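Local coordinates for sugar ABC transporter substrate-binding protein (Treponema pallidum subsp. pallidum, PDB 5U2P) that probably serves as the periplasmic solute-binding component of an ABC transporter, capturing a ligand, possibly a sugar, for uptake, at residues 112-117 with 126-131. Residues are numbered along the deposited sequence; the frame is centred on the assembly and turned at random.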
loop_
_atom_site.group_PDB
_atom_site.type_symbol
_atom_site.label_atom_id
_atom_site.label_comp_id
_atom_site.label_asym_id
_atom_site.label_seq_id
_atom_site.Cartn_x
_atom_site.Cartn_y
_atom_site.Cartn_z
ATOM N N ALA A 112 11.430 11.117 -19.129
ATOM C CA ALA A 112 12.734 10.486 -18.945
ATOM C C ALA A 112 12.969 9.949 -17.548
ATOM O O ALA A 112 13.822 9.087 -17.364
ATOM C CB ALA A 112 13.839 11.473 -19.300
ATOM N N TRP A 113 12.226 10.444 -16.561
ATOM C CA TRP A 113 12.427 10.010 -15.177
ATOM C C TRP A 113 11.586 8.794 -14.769
ATOM O O TRP A 113 11.775 8.251 -13.684
ATOM C CB TRP A 113 12.157 11.173 -14.215
ATOM C CG TRP A 113 10.902 11.974 -14.489
ATOM C CD1 TRP A 113 10.822 13.124 -15.202
ATOM C CD2 TRP A 113 9.574 11.706 -14.012
ATOM N NE1 TRP A 113 9.528 13.590 -15.214
ATOM C CE2 TRP A 113 8.745 12.735 -14.491
ATOM C CE3 TRP A 113 9.007 10.690 -13.234
ATOM C CZ2 TRP A 113 7.372 12.769 -14.242
ATOM C CZ3 TRP A 113 7.642 10.732 -12.978
ATOM C CH2 TRP A 113 6.844 11.767 -13.482
ATOM N N ILE A 114 10.668 8.353 -15.631
ATOM C CA ILE A 114 9.823 7.202 -15.294
ATOM C C ILE A 114 10.632 5.946 -14.918
ATOM O O ILE A 114 10.275 5.239 -13.975
ATOM C CB ILE A 114 8.857 6.889 -16.443
ATOM C CG1 ILE A 114 7.821 8.007 -16.570
ATOM C CG2 ILE A 114 8.155 5.553 -16.245
ATOM C CD1 ILE A 114 6.861 8.127 -15.388
ATOM N N PRO A 115 11.738 5.662 -15.631
ATOM C CA PRO A 115 12.534 4.488 -15.230
ATOM C C PRO A 115 13.170 4.566 -13.841
ATOM O O PRO A 115 13.604 3.541 -13.310
ATOM C CB PRO A 115 13.627 4.429 -16.307
ATOM C CG PRO A 115 13.036 5.107 -17.478
ATOM C CD PRO A 115 12.168 6.192 -16.936
ATOM N N ASP A 116 13.237 5.759 -13.267
ATOM C CA ASP A 116 13.844 5.952 -11.953
ATOM C C ASP A 116 12.837 5.698 -10.820
ATOM O O ASP A 116 13.212 5.586 -9.654
ATOM C CB ASP A 116 14.406 7.362 -11.831
ATOM C CG ASP A 116 15.600 7.606 -12.735
ATOM O OD1 ASP A 116 16.365 6.651 -12.998
ATOM O OD2 ASP A 116 15.774 8.769 -13.166
ATOM N N LEU A 117 11.559 5.595 -11.158
ATOM C CA LEU A 117 10.550 5.277 -10.151
ATOM C C LEU A 117 10.683 3.849 -9.635
ATOM O O LEU A 117 10.935 2.926 -10.408
ATOM C CB LEU A 117 9.151 5.460 -10.725
ATOM C CG LEU A 117 8.757 6.889 -11.095
ATOM C CD1 LEU A 117 7.458 6.858 -11.868
ATOM C CD2 LEU A 117 8.640 7.744 -9.855
ATOM N N GLY A 126 -2.193 1.248 -17.542
ATOM C CA GLY A 126 -0.762 1.162 -17.301
ATOM C C GLY A 126 -0.019 2.484 -17.445
ATOM O O GLY A 126 1.218 2.505 -17.485
ATOM N N LYS A 127 -0.757 3.584 -17.517
ATOM C CA LYS A 127 -0.151 4.897 -17.794
ATOM C C LYS A 127 0.046 5.703 -16.519
ATOM O O LYS A 127 -0.727 5.587 -15.577
ATOM C CB LYS A 127 -1.015 5.681 -18.779
ATOM C CG LYS A 127 -0.983 5.124 -20.200
ATOM C CD LYS A 127 -1.474 6.154 -21.206
ATOM C CE LYS A 127 -1.200 5.709 -22.640
ATOM N NZ LYS A 127 -1.743 4.347 -22.913
ATOM N N THR A 128 1.094 6.518 -16.498
ATOM C CA THR A 128 1.480 7.269 -15.305
ATOM C C THR A 128 1.071 8.720 -15.500
ATOM O O THR A 128 1.533 9.359 -16.446
ATOM C CB THR A 128 3.020 7.197 -15.068
ATOM O OG1 THR A 128 3.417 5.836 -14.851
ATOM C CG2 THR A 128 3.444 8.038 -13.874
ATOM N N PHE A 129 0.229 9.248 -14.614
ATOM C CA PHE A 129 -0.294 10.610 -14.770
ATOM C C PHE A 129 0.153 11.589 -13.666
ATOM O O PHE A 129 -0.318 12.723 -13.615
ATOM C CB PHE A 129 -1.834 10.573 -14.828
ATOM C CG PHE A 129 -2.384 10.145 -16.166
ATOM C CD1 PHE A 129 -2.368 11.011 -17.245
ATOM C CD2 PHE A 129 -2.917 8.878 -16.340
ATOM C CE1 PHE A 129 -2.882 10.626 -18.477
ATOM C CE2 PHE A 129 -3.423 8.494 -17.563
ATOM C CZ PHE A 129 -3.398 9.365 -18.627
ATOM N N ALA A 130 1.075 11.185 -12.800
ATOM C CA ALA A 130 1.592 12.115 -11.812
ATOM C C ALA A 130 2.982 11.691 -11.361
ATOM O O ALA A 130 3.330 10.504 -11.399
ATOM C CB ALA A 130 0.658 12.189 -10.615
ATOM N N LEU A 131 3.753 12.672 -10.924
ATOM C CA LEU A 131 4.981 12.411 -10.185
ATOM C C LEU A 131 4.641 12.117 -8.718
ATOM O O LEU A 131 4.135 12.988 -8.016
ATOM C CB LEU A 131 5.918 13.593 -10.283
ATOM C CG LEU A 131 7.277 13.446 -9.558
ATOM C CD1 LEU A 131 8.348 14.175 -10.345
ATOM C CD2 LEU A 131 7.193 13.976 -8.146
#
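The indole of W113 carries L131 on one face. CD1 of L131 lies 4.2 Å from the centroid of the six-membered ring of W113, only 8° off the ring normal, a CH-pi contact. On the same face, CB of L131 sits over the CH2 corner of W113, 3.8 Å away. The carbonyl O of A130 lies near the ring plane, 4.3 Å from W113 CH2, too far for more than loose contact. With W113 chi1 at 46°, CG is flanked by both the amide N and the C=O carbon, and this swings the benzo end toward 126-131. In L131, CG is anti to the backbone N (chi1 -179°), which directs the chain along the indole face; chi2 then sets CD1 over the six-membered ring.

I114 and T128 form a second apolar contact. They meet tip to tip, with CD1 of I114 3.7 Å from CG2 of T128. The T128 hydroxyl is hydrogen-bonded to the carbonyl O of P121. Within 112-117, a short 3-10 turn is held by backbone hydrogen bonds from D116 N to W113 O (2.9 Å) and from L117 N to I114 O.

The contact folds the loop after helix 101-104 against A329 of helix 318-329, which touches both W113 and L131. L131 belongs to strand 131-132, outermost in a five-stranded mixed sheet consistent with one lobe of a periplasmic binding protein. Its backbone bonds to L309 of antiparallel strand 307-311.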